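Local coordinates for putative polyketide cyclase (Bacillus cereus, PDB 3K0Z), which is of unknown function but, as a SnoaL-like member of the NTF2 clan, may act as a polyketide cyclase, at residues 14-19 against 43-48. Numbering follows the deposited sequence.
Sequences KEMPKP and FYAFWD
Met16 and Pro17 pack on Ala45, joining the loop before strand 22-24 to the last turns of helix 30-49. The fold is consistent with the NTF2-like alpha+beta cone, in which helices pack on a curved sheet. No hydrogen bond links the two segments; the contact is apolar. Met16, a selenomethionine, runs past the Ala45 methyl. Its CB lies 4.1 Å from Ala45 CB, its CG comes in to 3.7 Å, and its SE is again 4.1 Å from the same methyl. CG stands beside the backbone N (chi1 -69°) and anti to the carbonyl carbon, and the chain is extended beyond it (chi2 -175°). The side chain thus passes alongside the methyl, and it also touches Gln41 and Arg42 one turn earlier. The Pro17 ring meets the helix backbone with its CD and CG edge. CD sits 3.6 Å from Ala45 CA and also touches Ala45 CB. CG lies 3.9 Å from Tyr44 O, which already accepts the helical bond from Asp48 N. The loop comes close at Ala45, where Met16 CA and Ala45 CA are 5.3 Å apart. Tyr44 OH is hydrogen-bonded to Asp128 OD2 and Asp48 OD1 to Cys95 N, so both polar ends turn to the sheet. The side-chain NE2 of Gln41 donates a hydrogen bond to the backbone O of Pro17. One turn on from Tyr44, Pro17 CG lies 4.4 Å from Asp48 CB.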
loop_
_atom_site.group_PDB
_atom_site.type_symbol
_atom_site.label_atom_id
_atom_site.label_comp_id
_atom_site.label_asym_id
_atom_site.label_seq_id
_atom_site.Cartn_x
_atom_site.Cartn_y
_atom_site.Cartn_z
ATOM N N LYS A 14 2.492 24.683 -2.345
ATOM C CA LYS A 14 2.309 24.917 -3.767
ATOM C C LYS A 14 3.528 24.399 -4.489
ATOM O O LYS A 14 4.588 24.181 -3.896
ATOM C CB LYS A 14 2.069 26.408 -4.045
ATOM C CG LYS A 14 0.703 26.887 -3.562
ATOM N N GLU A 15 3.323 24.115 -5.772
ATOM C CA GLU A 15 4.352 23.657 -6.666
ATOM C C GLU A 15 4.947 22.277 -6.291
ATOM O O GLU A 15 6.064 21.961 -6.663
ATOM C CB GLU A 15 5.416 24.736 -6.846
ATOM C CG GLU A 15 4.798 26.049 -7.334
ATOM C CD GLU A 15 5.837 27.136 -7.566
ATOM O OE1 GLU A 15 7.034 26.821 -7.804
ATOM O OE2 GLU A 15 5.443 28.318 -7.513
HETATM N N MSE A 16 4.150 21.474 -5.609
HETATM C CA MSE A 16 4.483 20.103 -5.252
HETATM C C MSE A 16 3.197 19.326 -5.450
HETATM O O MSE A 16 2.113 19.922 -5.496
HETATM C CB MSE A 16 4.951 20.008 -3.803
HETATM C CG MSE A 16 6.273 20.658 -3.620
HETATM SE SE MSE A 16 6.868 20.366 -1.818
HETATM C CE MSE A 16 8.397 21.610 -1.758
ATOM N N PRO A 17 3.305 18.011 -5.630
ATOM C CA PRO A 17 2.089 17.221 -5.813
ATOM C C PRO A 17 1.074 17.417 -4.693
ATOM O O PRO A 17 1.467 17.422 -3.511
ATOM C CB PRO A 17 2.607 15.794 -5.835
ATOM C CG PRO A 17 3.990 15.923 -6.420
ATOM C CD PRO A 17 4.519 17.194 -5.779
ATOM N N LYS A 18 -0.184 17.651 -5.080
ATOM C CA LYS A 18 -1.281 17.834 -4.152
ATOM C C LYS A 18 -2.150 16.603 -4.115
ATOM O O LYS A 18 -2.551 16.060 -5.148
ATOM C CB LYS A 18 -2.077 19.077 -4.493
ATOM C CG LYS A 18 -1.252 20.344 -4.239
ATOM C CD LYS A 18 -1.996 21.578 -4.589
ATOM C CE LYS A 18 -1.147 22.816 -4.433
ATOM N NZ LYS A 18 -2.050 24.011 -4.619
ATOM N N PRO A 19 -2.422 16.115 -2.914
ATOM C CA PRO A 19 -3.296 14.944 -2.838
ATOM C C PRO A 19 -4.656 15.206 -3.446
ATOM O O PRO A 19 -5.235 16.260 -3.208
ATOM C CB PRO A 19 -3.436 14.710 -1.345
ATOM C CG PRO A 19 -2.186 15.357 -0.741
ATOM C CD PRO A 19 -1.978 16.574 -1.587
ATOM N N PHE A 43 8.260 14.494 -0.320
ATOM C CA PHE A 43 8.707 13.185 -0.701
ATOM C C PHE A 43 8.232 12.879 -2.126
ATOM O O PHE A 43 9.035 12.424 -2.955
ATOM C CB PHE A 43 8.202 12.116 0.299
ATOM C CG PHE A 43 8.920 10.776 0.207
ATOM C CD1 PHE A 43 10.299 10.682 0.385
ATOM C CD2 PHE A 43 8.198 9.598 0.042
ATOM C CE1 PHE A 43 10.939 9.431 0.325
ATOM C CE2 PHE A 43 8.853 8.351 0.043
ATOM C CZ PHE A 43 10.203 8.286 0.177
ATOM N N TYR A 44 6.963 13.133 -2.442
ATOM C CA TYR A 44 6.509 12.880 -3.830
ATOM C C TYR A 44 6.970 13.965 -4.830
ATOM O O TYR A 44 7.102 13.655 -6.015
ATOM C CB TYR A 44 5.024 12.468 -3.925
ATOM C CG TYR A 44 4.868 11.253 -3.047
ATOM C CD1 TYR A 44 5.456 10.045 -3.403
ATOM C CD2 TYR A 44 4.272 11.350 -1.805
ATOM C CE1 TYR A 44 5.471 8.945 -2.541
ATOM C CE2 TYR A 44 4.234 10.239 -0.946
ATOM C CZ TYR A 44 4.840 9.050 -1.330
ATOM O OH TYR A 44 4.839 7.988 -0.479
ATOM N N ALA A 45 7.251 15.185 -4.373
ATOM C CA ALA A 45 7.971 16.178 -5.219
ATOM C C ALA A 45 9.344 15.629 -5.644
ATOM O O ALA A 45 9.750 15.789 -6.783
ATOM C CB ALA A 45 8.125 17.538 -4.527
ATOM N N PHE A 46 10.049 14.987 -4.716
ATOM C CA PHE A 46 11.324 14.423 -5.041
ATOM C C PHE A 46 11.140 13.316 -6.084
ATOM O O PHE A 46 11.822 13.292 -7.103
ATOM C CB PHE A 46 12.028 13.878 -3.812
ATOM C CG PHE A 46 13.236 13.097 -4.169
ATOM C CD1 PHE A 46 14.352 13.740 -4.696
ATOM C CD2 PHE A 46 13.235 11.722 -4.078
ATOM C CE1 PHE A 46 15.476 13.004 -5.089
ATOM C CE2 PHE A 46 14.343 10.979 -4.452
ATOM C CZ PHE A 46 15.458 11.611 -4.966
ATOM N N TRP A 47 10.219 12.392 -5.847
ATOM C CA TRP A 47 10.007 11.340 -6.847
ATOM C C TRP A 47 9.559 11.918 -8.181
ATOM O O TRP A 47 9.907 11.360 -9.228
ATOM C CB TRP A 47 9.028 10.304 -6.366
ATOM C CG TRP A 47 9.557 9.473 -5.200
ATOM C CD1 TRP A 47 9.022 9.387 -3.953
ATOM C CD2 TRP A 47 10.739 8.627 -5.189
ATOM N NE1 TRP A 47 9.775 8.539 -3.175
ATOM C CE2 TRP A 47 10.846 8.080 -3.902
ATOM C CE3 TRP A 47 11.697 8.282 -6.153
ATOM C CZ2 TRP A 47 11.860 7.173 -3.546
ATOM C CZ3 TRP A 47 12.737 7.399 -5.797
ATOM C CH2 TRP A 47 12.804 6.866 -4.494
ATOM N N ASP A 48 8.806 13.024 -8.168
ATOM C CA ASP A 48 8.370 13.621 -9.433
ATOM C C ASP A 48 9.508 14.343 -10.160
ATOM O O ASP A 48 9.550 14.333 -11.385
ATOM C CB ASP A 48 7.215 14.556 -9.163
ATOM C CG ASP A 48 6.558 15.100 -10.442
ATOM O OD1 ASP A 48 6.205 14.340 -11.363
ATOM O OD2 ASP A 48 6.410 16.312 -10.524
#